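Local coordinates for Es1 family protein (Ehrlichia chaffeensis, PDB 3L3B) that is of unproven function but belongs to the DJ-1/PfpI family, has an amidotransferase-like domain and may act in isoprenoid biosynthesis, at residues E88-R91 against S96-D99; A31-G34 against E40-E43. One frame throughout, in Å; residues are numbered along the deposited sequence.

Interaction 1 of 2, residues E88-R91 against S96-D99; sequences ESAR and SVYD
Val97 reaches from the outermost strand of the chain's sheet, 97-99, to the helix 85-92 and sets its two methyl groups against different residues there. Its CG1 rests on Ala90, 3.5 Å from Ala90 CA and 3.6 Å from Ala90 CB, so one methyl meets both the backbone and the short side chain of the helix. The chi1 of 70° places CG1 between the backbone N and the carbonyl carbon, while CG2 lies opposite the N and is turned to Ser89, with Val97 CG2 4.1 Å from Ser89 CB. A branched residue suits the place because its fork spans two successive helix positions, and alanine, ending at CB, lets the strand come in until the CA atoms of Ala90 and Val97 are 5.4 Å apart. Ser89 offers its methylene to the valine; its OG, at chi1 -62°, stands beside the backbone N and hydrogen-bonds Ile85 O one turn back, so a buried hydroxyl is satisfied within its own helix.

On another side of the helix, Arg91 NE lies 3.0 Å from Glu88 OE1 in a salt bridge whose hydrogen bond is weak, bent to 125°. Both charges continue: Glu88 OE2 forms a salt bridge with Arg83 of the second subunit, and Arg91 NH2 one with Asp37 of that subunit. The strand is tied to its neighbour 56-62 by backbone bonds of Tyr98 with Cys60 and Ala62. Such apolar closure of a short helix, loop and strand at the border of the mixed, mostly parallel central sheet fits the layered alpha/beta sandwich of the DJ-1/PfpI family.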
ATOM      1  N   GLU B  88      -9.058   6.506  -8.268  1.00  8.94           N
ATOM      2  CA  GLU B  88      -8.593   5.406  -7.409  1.00  8.18           C
ATOM      3  C   GLU B  88      -7.069   5.371  -7.139  1.00  8.04           C
ATOM      4  O   GLU B  88      -6.626   5.071  -6.037  1.00  6.86           O
ATOM      5  CB  GLU B  88      -9.077   4.073  -7.958  1.00  7.87           C
ATOM      6  CG  GLU B  88     -10.598   3.914  -8.014  1.00  8.82           C
ATOM      7  CD  GLU B  88     -11.328   4.407  -6.790  1.00 10.81           C
ATOM      8  OE1 GLU B  88     -10.958   3.963  -5.669  1.00  7.91           O
ATOM      9  OE2 GLU B  88     -12.267   5.229  -6.942  1.00 10.07           O
ATOM     10  N   SER B  89      -6.260   5.656  -8.159  1.00  8.42           N
ATOM     11  CA  SER B  89      -4.843   5.767  -7.995  1.00  7.62           C
ATOM     12  C   SER B  89      -4.461   6.832  -6.980  1.00  7.54           C
ATOM     13  O   SER B  89      -3.428   6.694  -6.322  1.00  7.14           O
ATOM     14  CB  SER B  89      -4.128   6.101  -9.350  1.00  7.21           C
ATOM     15  OG  SER B  89      -4.328   5.075 -10.317  1.00  9.86           O
ATOM     16  N   ALA B  90      -5.256   7.893  -6.856  1.00  7.41           N
ATOM     17  CA  ALA B  90      -5.010   8.909  -5.845  1.00  8.18           C
ATOM     18  C   ALA B  90      -4.984   8.353  -4.402  1.00  8.30           C
ATOM     19  O   ALA B  90      -4.402   8.994  -3.518  1.00  8.37           O
ATOM     20  CB  ALA B  90      -6.081  10.071  -5.950  1.00  8.73           C
ATOM     21  N   ARG B  91      -5.601   7.184  -4.160  1.00  7.36           N
ATOM     22  CA  ARG B  91      -5.489   6.515  -2.868  1.00  7.72           C
ATOM     23  C   ARG B  91      -4.064   6.124  -2.596  1.00  7.94           C
ATOM     24  O   ARG B  91      -3.537   6.465  -1.577  1.00  9.41           O
ATOM     25  CB  ARG B  91      -6.433   5.316  -2.763  1.00  7.11           C
ATOM     26  CG  ARG B  91      -7.918   5.773  -2.863  1.00  6.86           C
ATOM     27  CD  ARG B  91      -8.942   4.646  -3.030  1.00  6.58           C
ATOM     28  NE  ARG B  91     -10.289   5.233  -2.981  1.00  6.28           N
ATOM     29  CZ  ARG B  91     -10.963   5.495  -1.844  1.00  5.64           C
ATOM     30  NH1 ARG B  91     -10.438   5.151  -0.680  1.00  8.11           N
ATOM     31  NH2 ARG B  91     -12.150   6.104  -1.888  1.00  7.26           N
ATOM     32  N   SER B  96      -1.564  12.824  -4.564  1.00 12.79           N
ATOM     33  CA  SER B  96      -0.625  13.487  -5.442  1.00 12.60           C
ATOM     34  C   SER B  96      -0.478  12.665  -6.683  1.00 12.53           C
ATOM     35  O   SER B  96       0.541  12.037  -6.887  1.00 11.65           O
ATOM     36  CB  SER B  96       0.735  13.661  -4.754  1.00 13.12           C
ATOM     37  OG  SER B  96       0.557  14.387  -3.550  1.00 12.10           O
ATOM     38  N   VAL B  97      -1.546  12.588  -7.465  1.00 12.83           N
ATOM     39  CA  VAL B  97      -1.516  11.837  -8.718  1.00 11.89           C
ATOM     40  C   VAL B  97      -1.966  12.786  -9.814  1.00 12.07           C
ATOM     41  O   VAL B  97      -2.843  13.617  -9.615  1.00  9.82           O
ATOM     42  CB  VAL B  97      -2.344  10.486  -8.685  1.00 12.42           C
ATOM     43  CG1 VAL B  97      -3.843  10.721  -8.633  1.00 11.44           C
ATOM     44  CG2 VAL B  97      -2.002   9.605  -9.913  1.00 11.22           C
ATOM     45  N   TYR B  98      -1.320  12.672 -10.965  1.00 12.58           N
ATOM     46  CA  TYR B  98      -1.492  13.613 -12.067  1.00 13.46           C
ATOM     47  C   TYR B  98      -1.993  12.848 -13.287  1.00 13.67           C
ATOM     48  O   TYR B  98      -1.689  11.681 -13.466  1.00 13.10           O
ATOM     49  CB  TYR B  98      -0.134  14.275 -12.389  1.00 14.82           C
ATOM     50  CG  TYR B  98       0.466  15.125 -11.257  1.00 18.18           C
ATOM     51  CD1 TYR B  98       0.588  16.523 -11.389  1.00 23.05           C
ATOM     52  CD2 TYR B  98       0.907  14.538 -10.072  1.00 22.73           C
ATOM     53  CE1 TYR B  98       1.129  17.312 -10.357  1.00 25.44           C
ATOM     54  CE2 TYR B  98       1.427  15.319  -9.010  1.00 26.76           C
ATOM     55  CZ  TYR B  98       1.547  16.701  -9.169  1.00 28.67           C
ATOM     56  OH  TYR B  98       2.087  17.451  -8.145  1.00 30.46           O
ATOM     57  N   ASP B  99      -2.750  13.506 -14.144  1.00 14.30           N
ATOM     58  CA  ASP B  99      -3.188  12.906 -15.394  1.00 14.57           C
ATOM     59  C   ASP B  99      -1.964  12.562 -16.226  1.00 14.93           C
ATOM     60  O   ASP B  99      -1.046  13.373 -16.357  1.00 15.43           O
ATOM     61  CB  ASP B  99      -4.134  13.864 -16.131  1.00 15.47           C
ATOM     62  CG  ASP B  99      -4.784  13.237 -17.408  1.00 16.63           C
ATOM     63  OD1 ASP B  99      -4.181  12.411 -18.090  1.00 15.98           O
ATOM     64  OD2 ASP B  99      -5.941  13.594 -17.704  1.00 23.70           O
TER

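Interaction 2 of 2, residues A31-G34 against E40-E43; sequences AGCG and EIRE
The loop that leaves strand 24-29 turns into helix 41-53 here, and the contact joins that loop to the helix's first turn. Ile41 carries it: CG1 approaches the backbone at 3.7 Å from Gly34 N, and the side chain runs on until CD1 is 3.9 Å from Cys33 SG. CG1 stands beside the backbone N of Ile41, and the nearly extended chi2 of 165° carries CD1 onward to the sulfur. Cys33 is buried, and its small, weakly polar thiol can pack against the methyl end of isoleucine; its side chain also touches Arg91 and Ile92 of helix 85-92. Gly34 adopts a backbone conformation in which a side chain would collide with the preceding carbonyl.

Glu40 is the N-cap. Its OE2 accepts from Glu43 N at 2.9 Å, nearly straight at 166°, and more weakly from Arg42 N at 2.7 Å; OE1 forms a salt bridge with Arg94 of the second subunit. One carboxylate thus caps the helix and crosses the dimer interface, where Cys33 and Ile41 meet their own counterparts. A strand, loop and capped helix in this order form the opening beta-alpha unit of a Rossmann-like alpha/beta fold.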
ATOM      1  N   ALA B  31      -2.481   2.125 -12.169  1.00 10.25           N
ATOM      2  CA  ALA B  31      -3.615   1.658 -12.939  1.00 10.21           C
ATOM      3  C   ALA B  31      -4.873   1.500 -12.106  1.00  9.82           C
ATOM      4  O   ALA B  31      -5.796   0.890 -12.598  1.00  8.42           O
ATOM      5  CB  ALA B  31      -3.297   0.311 -13.622  1.00 10.28           C
ATOM      6  N   GLY B  32      -4.899   2.021 -10.866  1.00 10.18           N
ATOM      7  CA  GLY B  32      -6.033   1.879  -9.981  1.00  9.58           C
ATOM      8  C   GLY B  32      -5.477   1.512  -8.600  1.00  9.80           C
ATOM      9  O   GLY B  32      -4.314   1.705  -8.318  1.00 10.53           O
ATOM     10  N   CYS B  33      -6.311   1.018  -7.718  1.00  9.72           N
ATOM     11  CA  CYS B  33      -5.847   0.731  -6.354  1.00  9.24           C
ATOM     12  C   CYS B  33      -6.340  -0.628  -5.910  1.00  8.71           C
ATOM     13  O   CYS B  33      -7.356  -0.746  -5.216  1.00  9.43           O
ATOM     14  CB  CYS B  33      -6.341   1.837  -5.447  1.00  9.90           C
ATOM     15  SG  CYS B  33      -5.860   1.667  -3.744  1.00 10.96           S
ATOM     16  N   GLY B  34      -5.621  -1.658  -6.302  1.00  7.06           N
ATOM     17  CA  GLY B  34      -6.002  -3.052  -6.002  1.00  8.07           C
ATOM     18  C   GLY B  34      -5.462  -4.054  -6.997  1.00  7.95           C
ATOM     19  O   GLY B  34      -5.528  -3.828  -8.199  1.00  9.00           O
ATOM     20  N   GLU B  40      -1.171  -3.314  -8.041  1.00  9.75           N
ATOM     21  CA  GLU B  40      -0.852  -4.081  -6.830  1.00 10.30           C
ATOM     22  C   GLU B  40      -0.342  -3.071  -5.791  1.00  9.75           C
ATOM     23  O   GLU B  40       0.632  -2.352  -5.979  1.00 10.07           O
ATOM     24  CB  GLU B  40       0.211  -5.125  -7.165  1.00 11.24           C
ATOM     25  CG  GLU B  40       0.124  -6.453  -6.412  1.00 12.45           C
ATOM     26  CD  GLU B  40       0.145  -6.280  -4.954  1.00 18.91           C
ATOM     27  OE1 GLU B  40      -0.638  -7.012  -4.264  1.00 18.89           O
ATOM     28  OE2 GLU B  40       0.932  -5.393  -4.501  1.00 19.57           O
ATOM     29  N   ILE B  41      -1.085  -2.955  -4.729  1.00  9.40           N
ATOM     30  CA  ILE B  41      -0.877  -1.908  -3.707  1.00  9.38           C
ATOM     31  C   ILE B  41       0.451  -2.117  -2.993  1.00  9.10           C
ATOM     32  O   ILE B  41       1.145  -1.142  -2.745  1.00  9.03           O
ATOM     33  CB  ILE B  41      -2.033  -1.892  -2.722  1.00  8.47           C
ATOM     34  CG1 ILE B  41      -3.347  -1.443  -3.375  1.00 11.14           C
ATOM     35  CG2 ILE B  41      -1.703  -1.052  -1.466  1.00 11.06           C
ATOM     36  CD1 ILE B  41      -4.584  -1.796  -2.471  1.00 10.52           C
ATOM     37  N   ARG B  42       0.827  -3.362  -2.690  1.00  8.84           N
ATOM     38  CA  ARG B  42       2.079  -3.592  -1.987  1.00  9.42           C
ATOM     39  C   ARG B  42       3.264  -3.259  -2.874  1.00  8.88           C
ATOM     40  O   ARG B  42       4.178  -2.573  -2.438  1.00  9.22           O
ATOM     41  CB  ARG B  42       2.166  -5.011  -1.452  1.00  9.36           C
ATOM     42  CG  ARG B  42       1.083  -5.270  -0.453  1.00 13.17           C
ATOM     43  CD  ARG B  42       0.764  -6.729  -0.416  1.00 14.40           C
ATOM     44  NE  ARG B  42      -0.366  -6.977   0.454  1.00 15.05           N
ATOM     45  CZ  ARG B  42      -0.480  -8.035   1.243  1.00 14.09           C
ATOM     46  NH1 ARG B  42       0.458  -8.969   1.264  1.00 12.44           N
ATOM     47  NH2 ARG B  42      -1.562  -8.161   1.976  1.00 15.11           N
ATOM     48  N   GLU B  43       3.212  -3.687  -4.120  1.00  7.91           N
ATOM     49  CA  GLU B  43       4.245  -3.329  -5.094  1.00  9.52           C
ATOM     50  C   GLU B  43       4.397  -1.820  -5.264  1.00  9.52           C
ATOM     51  O   GLU B  43       5.553  -1.297  -5.358  1.00  9.73           O
ATOM     52  CB  GLU B  43       4.032  -4.006  -6.451  1.00  9.54           C
ATOM     53  CG  GLU B  43       3.981  -5.514  -6.379  1.00 11.74           C
ATOM     54  CD  GLU B  43       3.613  -6.186  -7.722  1.00 13.88           C
ATOM     55  OE1 GLU B  43       3.456  -5.491  -8.779  1.00 13.72           O
ATOM     56  OE2 GLU B  43       3.445  -7.429  -7.699  1.00 12.68           O
TER

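How the interactions relate
Both contacts are buried, and neither has a hydrogen bond across its two segments; side-chain packing carries them, in interaction 2 partly against backbone. Interaction 1 closes a helix onto the outermost strand, its centre about 15 Å from the centre of the chain; interaction 2, its centre about 10 Å from it, joins a loop to a helix start. They touch directly: Cys33 CB lies 3.3 Å from Glu88 O and Cys33 SG 3.8 Å from Arg91 CB. Helix 85-92 thus also meets the 31-34 loop, besides the strand of interaction 1. Interaction 1 has a salt bridge along its helix, interaction 2 an N-cap. At the second subunit, Arg91 NH1 of one chain meets Cys33 O of the other.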